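Local coordinates for protein Emp46p (Saccharomyces cerevisiae, PDB 2A6V) that acts as a calcium-independent, carbohydrate-recognising cargo receptor and is involved in the secretion of glycoproteins, at residues D64-E69 with F87-G92; F149-S154 with S206-E211; H170-Q175 with K188-S193. One frame throughout, in Å; residues are numbered along the deposited sequence.

Interaction 1. Residues D64-E69 with F87-G92; sequences DAMTIE and FWLKQG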
# COMPACT_ATOMS: atom_id res chain seq x y z
N ASP A 64 -9.91 16.07 -10.01
CA ASP A 64 -9.06 16.25 -11.19
C ASP A 64 -7.93 15.23 -11.16
O ASP A 64 -7.85 14.38 -12.04
CB ASP A 64 -8.48 17.68 -11.24
CG ASP A 64 -9.50 18.72 -11.68
OD1 ASP A 64 -10.61 18.36 -12.11
OD2 ASP A 64 -9.25 19.94 -11.63
N ALA A 65 -7.09 15.31 -10.12
CA ALA A 65 -5.93 14.43 -9.94
C ALA A 65 -5.72 14.12 -8.46
O ALA A 65 -6.39 14.67 -7.58
CB ALA A 65 -4.70 15.09 -10.53
N MET A 66 -4.79 13.21 -8.17
CA MET A 66 -4.52 12.88 -6.77
C MET A 66 -3.10 12.45 -6.51
O MET A 66 -2.42 11.98 -7.40
CB MET A 66 -5.48 11.79 -6.30
CG MET A 66 -5.30 10.42 -6.89
SD MET A 66 -6.01 9.11 -5.83
CE MET A 66 -5.02 7.74 -6.44
N THR A 67 -2.69 12.58 -5.25
CA THR A 67 -1.41 12.10 -4.77
C THR A 67 -1.63 11.29 -3.49
O THR A 67 -2.35 11.74 -2.61
CB THR A 67 -0.50 13.28 -4.45
OG1 THR A 67 -0.32 14.09 -5.63
CG2 THR A 67 0.90 12.81 -4.04
N ILE A 68 -1.02 10.12 -3.40
CA ILE A 68 -1.01 9.35 -2.16
C ILE A 68 0.44 9.14 -1.77
O ILE A 68 1.25 8.68 -2.58
CB ILE A 68 -1.70 8.01 -2.32
CG1 ILE A 68 -3.20 8.21 -2.63
CG2 ILE A 68 -1.50 7.18 -1.06
CD1 ILE A 68 -3.90 6.93 -3.05
N GLU A 69 0.76 9.44 -0.53
CA GLU A 69 2.09 9.25 0.00
C GLU A 69 1.99 8.35 1.22
O GLU A 69 1.35 8.73 2.20
CB GLU A 69 2.70 10.58 0.41
CG GLU A 69 3.01 11.50 -0.74
CD GLU A 69 3.55 12.84 -0.28
OE1 GLU A 69 3.38 13.22 0.91
OE2 GLU A 69 4.15 13.52 -1.13
N PHE A 87 0.46 -2.11 -1.16
CA PHE A 87 -0.35 -0.91 -1.19
C PHE A 87 -1.40 -1.09 -2.25
O PHE A 87 -1.06 -1.46 -3.37
CB PHE A 87 0.53 0.30 -1.46
CG PHE A 87 1.55 0.51 -0.41
CD1 PHE A 87 1.23 1.16 0.77
CD2 PHE A 87 2.84 0.02 -0.57
CE1 PHE A 87 2.18 1.32 1.76
CE2 PHE A 87 3.78 0.18 0.42
CZ PHE A 87 3.45 0.84 1.60
N TRP A 88 -2.65 -0.80 -1.91
CA TRP A 88 -3.79 -1.19 -2.71
C TRP A 88 -4.63 0.01 -3.12
O TRP A 88 -4.87 0.94 -2.32
CB TRP A 88 -4.71 -2.09 -1.90
CG TRP A 88 -4.10 -3.31 -1.34
CD1 TRP A 88 -3.55 -3.44 -0.11
CD2 TRP A 88 -4.00 -4.60 -1.96
NE1 TRP A 88 -3.10 -4.72 0.08
CE2 TRP A 88 -3.36 -5.46 -1.04
CE3 TRP A 88 -4.38 -5.13 -3.20
CZ2 TRP A 88 -3.11 -6.81 -1.32
CZ3 TRP A 88 -4.11 -6.47 -3.48
CH2 TRP A 88 -3.48 -7.28 -2.53
N LEU A 89 -5.10 -0.04 -4.36
CA LEU A 89 -6.23 0.75 -4.83
C LEU A 89 -7.19 -0.27 -5.44
O LEU A 89 -6.85 -0.89 -6.44
CB LEU A 89 -5.79 1.77 -5.89
CG LEU A 89 -4.76 2.82 -5.51
CD1 LEU A 89 -4.57 3.79 -6.68
CD2 LEU A 89 -5.17 3.60 -4.29
N LYS A 90 -8.35 -0.48 -4.84
CA LYS A 90 -9.27 -1.54 -5.28
C LYS A 90 -10.69 -1.02 -5.52
O LYS A 90 -11.13 -0.09 -4.86
CB LYS A 90 -9.31 -2.66 -4.24
CG LYS A 90 -7.98 -3.40 -4.08
CD LYS A 90 -8.10 -4.87 -3.68
CE LYS A 90 -9.14 -5.10 -2.61
NZ LYS A 90 -9.23 -6.53 -2.25
N GLN A 91 -11.39 -1.61 -6.48
CA GLN A 91 -12.77 -1.22 -6.79
C GLN A 91 -13.67 -2.44 -6.77
O GLN A 91 -13.20 -3.58 -6.69
CB GLN A 91 -12.85 -0.52 -8.15
CG GLN A 91 -12.35 -1.34 -9.33
CD GLN A 91 -12.66 -0.72 -10.68
OE1 GLN A 91 -13.32 0.32 -10.76
NE2 GLN A 91 -12.18 -1.36 -11.74
N GLY A 92 -14.98 -2.21 -6.80
CA GLY A 92 -15.95 -3.29 -6.86
C GLY A 92 -16.24 -3.88 -5.49
O GLY A 92 -15.68 -3.44 -4.49
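In the hydrophobic interior of the legume-lectin-like beta sandwich, M66 and I68 of strand 66-75 meet L89 of strand 84-90. The two strands belong to opposing sheets, and the nearest CA atoms of the two segments, those of I68 and F87, are still 10.3 Å apart, so the sheets touch here through side chains alone. L89 points across the gap and divides its two methyls between the partners. Its CD1 meets the terminal methyl CE of M66 at 4.0 Å, the two chains reaching toward each other tip to tip. M66 can span its share of the gap because its chain runs nearly straight beyond CG (chi2 158°, chi3 -157°), which puts CE rather than SD in front of the leucine. The approach to I68 differs: the long branch of the isoleucine and the side chain of L89 slide past each other in opposite directions, and CD1 of I68 comes to 3.8 Å from CD2 of L89. Residues of the neighbouring strands complete the layer, with L162 beside M66, M215 and L217 beside I68, and I197 beside L89. With no hydrogen bond and only about 87 Å² of surface buried between the segments, the contact is one of van der Waals and hydrophobic packing, and its share of sheet-to-sheet cohesion is carried by three methyl-bearing ends.

Interaction 2. Residues F149-S154 with S206-E211; sequences FQYQDS and SKESFE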
# COMPACT_ATOMS: atom_id res chain seq x y z
N PHE A 149 14.46 -2.09 -5.43
CA PHE A 149 14.38 -1.15 -4.30
C PHE A 149 14.69 -1.87 -2.98
O PHE A 149 14.08 -2.88 -2.63
CB PHE A 149 12.98 -0.52 -4.24
CG PHE A 149 12.86 0.55 -3.20
CD1 PHE A 149 13.40 1.80 -3.41
CD2 PHE A 149 12.31 0.25 -1.96
CE1 PHE A 149 13.32 2.76 -2.42
CE2 PHE A 149 12.24 1.23 -0.99
CZ PHE A 149 12.74 2.46 -1.21
N GLN A 150 15.68 -1.33 -2.27
CA GLN A 150 16.13 -1.89 -0.99
C GLN A 150 15.23 -1.39 0.14
O GLN A 150 15.10 -0.18 0.36
CB GLN A 150 17.59 -1.52 -0.71
CG GLN A 150 18.18 -2.30 0.43
CD GLN A 150 19.65 -2.01 0.69
OE1 GLN A 150 20.24 -2.59 1.59
NE2 GLN A 150 20.24 -1.14 -0.11
N TYR A 151 14.60 -2.32 0.83
CA TYR A 151 13.69 -1.99 1.95
C TYR A 151 13.96 -2.81 3.24
O TYR A 151 13.62 -2.33 4.31
CB TYR A 151 12.20 -2.11 1.53
CG TYR A 151 11.79 -3.53 1.29
CD1 TYR A 151 11.38 -4.34 2.33
CD2 TYR A 151 11.87 -4.08 0.01
CE1 TYR A 151 11.04 -5.68 2.12
CE2 TYR A 151 11.54 -5.41 -0.23
CZ TYR A 151 11.11 -6.21 0.84
OH TYR A 151 10.82 -7.55 0.65
N GLN A 152 14.51 -4.01 3.18
CA GLN A 152 14.60 -4.82 4.38
C GLN A 152 15.53 -4.20 5.40
O GLN A 152 16.60 -3.67 5.06
CB GLN A 152 15.05 -6.25 4.11
CG GLN A 152 14.04 -7.09 3.37
CD GLN A 152 14.40 -8.55 3.45
OE1 GLN A 152 15.57 -8.90 3.28
NE2 GLN A 152 13.41 -9.40 3.68
N ASP A 153 15.10 -4.29 6.65
CA ASP A 153 15.90 -4.00 7.84
C ASP A 153 16.51 -2.59 7.81
O ASP A 153 17.73 -2.39 7.80
CB ASP A 153 16.93 -5.10 8.08
CG ASP A 153 17.53 -5.04 9.47
OD1 ASP A 153 16.89 -4.46 10.38
OD2 ASP A 153 18.64 -5.53 9.73
N SER A 154 15.61 -1.62 7.82
CA SER A 154 15.94 -0.19 7.86
C SER A 154 15.12 0.50 8.92
O SER A 154 13.90 0.41 8.91
CB SER A 154 15.64 0.46 6.51
OG SER A 154 16.07 1.81 6.52
N SER A 206 10.51 -15.33 11.02
CA SER A 206 11.66 -14.44 11.21
C SER A 206 11.26 -13.05 11.71
O SER A 206 12.11 -12.24 12.06
CB SER A 206 12.46 -14.31 9.91
OG SER A 206 12.85 -15.58 9.40
N LYS A 207 9.96 -12.75 11.72
CA LYS A 207 9.41 -11.60 12.44
C LYS A 207 9.76 -10.25 11.81
O LYS A 207 9.87 -9.25 12.50
CB LYS A 207 9.83 -11.62 13.92
CG LYS A 207 8.69 -11.38 14.89
CD LYS A 207 9.19 -11.17 16.33
CE LYS A 207 8.52 -9.99 17.03
NZ LYS A 207 8.72 -8.65 16.36
N GLU A 208 9.88 -10.22 10.48
CA GLU A 208 10.01 -8.95 9.77
C GLU A 208 8.91 -7.99 10.23
O GLU A 208 7.73 -8.34 10.29
CB GLU A 208 9.89 -9.16 8.24
CG GLU A 208 10.30 -7.94 7.44
CD GLU A 208 10.60 -8.22 5.96
OE1 GLU A 208 10.41 -9.36 5.46
OE2 GLU A 208 11.05 -7.28 5.29
N SER A 209 9.29 -6.76 10.55
CA SER A 209 8.34 -5.79 11.08
C SER A 209 8.01 -4.76 10.01
O SER A 209 8.77 -3.82 9.77
CB SER A 209 8.90 -5.11 12.34
OG SER A 209 7.88 -4.30 12.92
N PHE A 210 6.87 -4.96 9.36
CA PHE A 210 6.38 -4.00 8.37
C PHE A 210 5.58 -2.94 9.08
O PHE A 210 4.63 -3.25 9.80
CB PHE A 210 5.51 -4.71 7.32
CG PHE A 210 6.28 -5.66 6.45
CD1 PHE A 210 7.14 -5.18 5.47
CD2 PHE A 210 6.16 -7.03 6.61
CE1 PHE A 210 7.84 -6.04 4.64
CE2 PHE A 210 6.88 -7.90 5.78
CZ PHE A 210 7.71 -7.38 4.80
N GLU A 211 5.96 -1.69 8.87
CA GLU A 211 5.45 -0.56 9.66
C GLU A 211 5.01 0.59 8.80
O GLU A 211 5.63 0.88 7.77
CB GLU A 211 6.52 -0.08 10.64
CG GLU A 211 7.13 -1.22 11.43
CD GLU A 211 8.10 -0.80 12.51
OE1 GLU A 211 8.35 0.41 12.66
OE2 GLU A 211 8.60 -1.69 13.22
O HOH W 1 10.09 -9.06 2.68
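E208 reaches from the residue just before strand 209-218 to Y151 and Q152, in the loop that leads from strand 145-148 to strand 158-165. From CB its chain runs out with CG anti to the backbone N (chi1 -168°) and stays extended to the carboxylate. CG passes over one face of the F210 ring, 3.7 Å above its plane and toward the rim. CD then carries the two oxygens to different surroundings. OE2 lies at the edge of the Y151 ring, 3.6 Å from CE1, with ring and carboxylate planes only 4° apart, and takes a hydrogen bond from S74 OG of strand 66-75. OE1 is bound by a water at 2.8 Å, and this water in turn accepts the proton of Y151 OH at 2.6 Å, bridging phenol and acid. The amide of Q152, turned 69° from the carboxylate plane, adds a weak bond from NE2 to E208 OE1 at 3.5 Å; OE1 of Q152 is hydrogen-bonded to the backbone N of G79. Beside the acid, CE1 of Y151 stands 4.1 Å from CE1 of F210, at the edge of the phenylalanine ring. A buried carboxylate is thus supplied with donors at both oxygens, an arrangement consistent with a deprotonated glutamate. Loop and strand are joined by water-mediated and weak polar bonds set against apolar packing.

Interaction 3. Residues H170-Q175 with K188-S193; sequences HLLKLQ and KFMGSS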
# COMPACT_ATOMS: atom_id res chain seq x y z
N HIS A 170 -4.37 9.81 -17.92
CA HIS A 170 -4.21 8.80 -16.87
C HIS A 170 -2.76 8.48 -16.53
O HIS A 170 -2.42 7.34 -16.21
CB HIS A 170 -4.95 7.52 -17.29
CG HIS A 170 -6.41 7.73 -17.47
ND1 HIS A 170 -7.28 7.86 -16.42
CD2 HIS A 170 -7.15 7.90 -18.59
CE1 HIS A 170 -8.50 8.07 -16.88
NE2 HIS A 170 -8.45 8.10 -18.20
N LEU A 171 -1.89 9.48 -16.60
CA LEU A 171 -0.51 9.29 -16.19
C LEU A 171 -0.48 8.99 -14.69
O LEU A 171 -0.95 9.79 -13.90
CB LEU A 171 0.33 10.52 -16.51
CG LEU A 171 1.82 10.39 -16.20
CD1 LEU A 171 2.49 9.25 -16.97
CD2 LEU A 171 2.53 11.69 -16.44
N LEU A 172 0.06 7.83 -14.36
CA LEU A 172 0.36 7.44 -12.99
C LEU A 172 1.88 7.34 -12.85
O LEU A 172 2.55 6.64 -13.63
CB LEU A 172 -0.28 6.10 -12.68
CG LEU A 172 -0.24 5.71 -11.20
CD1 LEU A 172 -1.46 4.90 -10.86
CD2 LEU A 172 1.05 4.93 -10.86
N LYS A 173 2.43 8.05 -11.87
CA LYS A 173 3.83 7.98 -11.53
C LYS A 173 3.98 7.42 -10.13
O LYS A 173 3.24 7.78 -9.22
CB LYS A 173 4.44 9.37 -11.58
CG LYS A 173 5.91 9.45 -11.35
CD LYS A 173 6.47 10.74 -11.92
CE LYS A 173 6.11 11.92 -11.06
NZ LYS A 173 6.77 13.14 -11.60
N LEU A 174 4.95 6.55 -9.96
CA LEU A 174 5.23 5.96 -8.67
C LEU A 174 6.66 6.27 -8.34
O LEU A 174 7.58 5.80 -9.03
CB LEU A 174 5.00 4.45 -8.73
CG LEU A 174 4.85 3.68 -7.42
CD1 LEU A 174 6.11 3.63 -6.67
CD2 LEU A 174 3.70 4.24 -6.57
N GLN A 175 6.88 7.04 -7.28
CA GLN A 175 8.23 7.36 -6.81
C GLN A 175 8.49 6.68 -5.47
O GLN A 175 7.59 6.53 -4.66
CB GLN A 175 8.40 8.87 -6.63
CG GLN A 175 8.23 9.70 -7.89
CD GLN A 175 8.04 11.16 -7.55
OE1 GLN A 175 6.94 11.58 -7.20
NE2 GLN A 175 9.11 11.92 -7.61
N LYS A 188 -6.40 3.03 -15.34
CA LYS A 188 -7.39 4.05 -15.69
C LYS A 188 -8.63 4.05 -14.80
O LYS A 188 -9.38 5.01 -14.80
CB LYS A 188 -7.83 3.88 -17.14
CG LYS A 188 -6.73 4.17 -18.14
CD LYS A 188 -7.19 3.86 -19.55
CE LYS A 188 -6.07 3.26 -20.39
NZ LYS A 188 -5.19 4.32 -20.94
N PHE A 189 -8.87 2.98 -14.05
CA PHE A 189 -10.15 2.87 -13.34
C PHE A 189 -10.41 3.96 -12.30
O PHE A 189 -11.56 4.27 -12.01
CB PHE A 189 -10.33 1.46 -12.75
CG PHE A 189 -9.45 1.17 -11.57
CD1 PHE A 189 -9.87 1.48 -10.29
CD2 PHE A 189 -8.22 0.55 -11.74
CE1 PHE A 189 -9.07 1.20 -9.20
CE2 PHE A 189 -7.41 0.29 -10.65
CZ PHE A 189 -7.85 0.60 -9.38
N MET A 190 -9.35 4.56 -11.75
CA MET A 190 -9.53 5.57 -10.71
C MET A 190 -10.07 6.89 -11.24
O MET A 190 -10.53 7.72 -10.46
CB MET A 190 -8.22 5.86 -9.97
CG MET A 190 -7.66 4.70 -9.20
SD MET A 190 -6.50 3.78 -10.16
CE MET A 190 -5.10 4.95 -10.33
N GLY A 191 -9.97 7.12 -12.54
CA GLY A 191 -10.47 8.35 -13.13
C GLY A 191 -11.99 8.43 -13.10
O GLY A 191 -12.55 9.52 -13.02
N SER A 192 -12.64 7.27 -13.13
CA SER A 192 -14.08 7.18 -13.41
C SER A 192 -14.86 6.27 -12.45
O SER A 192 -16.01 5.91 -12.73
CB SER A 192 -14.27 6.69 -14.84
OG SER A 192 -13.72 5.39 -15.03
N SER A 193 -14.25 5.88 -11.34
CA SER A 193 -14.94 5.03 -10.37
C SER A 193 -14.42 5.30 -8.96
O SER A 193 -13.24 5.66 -8.80
CB SER A 193 -14.76 3.55 -10.72
OG SER A 193 -13.44 3.11 -10.45
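K188 crosses H170 at about a right angle, its aliphatic chain laid over one face of the imidazole. CG of the lysine stands 3.9 Å from the ring centroid and 23° off the ring normal, a CH-pi contact displaced toward the rim, where CG of H170 is the nearest ring atom at 3.6 Å. Beyond this point the lysine bends at chi3 and chi4, and its ammonium binds the carbonyl oxygen of R185; NZ of K188 and NE2 of H170 remain 5.7 Å apart. The rotation of the imidazole is fixed by a hydrogen bond between ND1 and the hydroxyl of Y164. In this pose the ring presents an edge to G191, with CE1 of H170 4.2 Å from the glycine CA. G191 is held in a tight turn by its N-H to the carbonyl oxygen of K188, at 3.1 Å. A second pair, L172 and M190, also crosses at about a right angle but lies deeper and is purely apolar. The methionine bends at chi2 (93°) and chi3 (68°), which brings its CE to 3.7 Å from CD1 of L172, while its SD sits over one face of the adjacent F189 ring. The contact lays the turn between strands 179-184 and 196-202, as the chain passes from one sheet of the sandwich to the other, against the start of strand 171-176. That strand runs between 158-165 and 179-184; Y164 of the former packs against M190, and F182 of the latter against L172.

In the fold
Interactions 1 and 3 are close neighbours on one side of the domain, their centres about 7 Å apart, whereas interaction 2 lies across the chain's centre, about 24 and 28 Å from their centres. Interactions 1 and 3 also touch: CE of M190 is 3.9 Å from CD1 of L89, and separately Q91 probably hydrogen-bonds to S193. All three reach the sheet containing strands 66-75, 171-176 and 209-218. Interaction 1 joins it to the opposing sheet in the core, wholly through aliphatic contacts. Interaction 2, also buried, secures a loop with a carboxylate and water. Interaction 3 grades from buried methyls to a lysine-histidine contact nearer the surface.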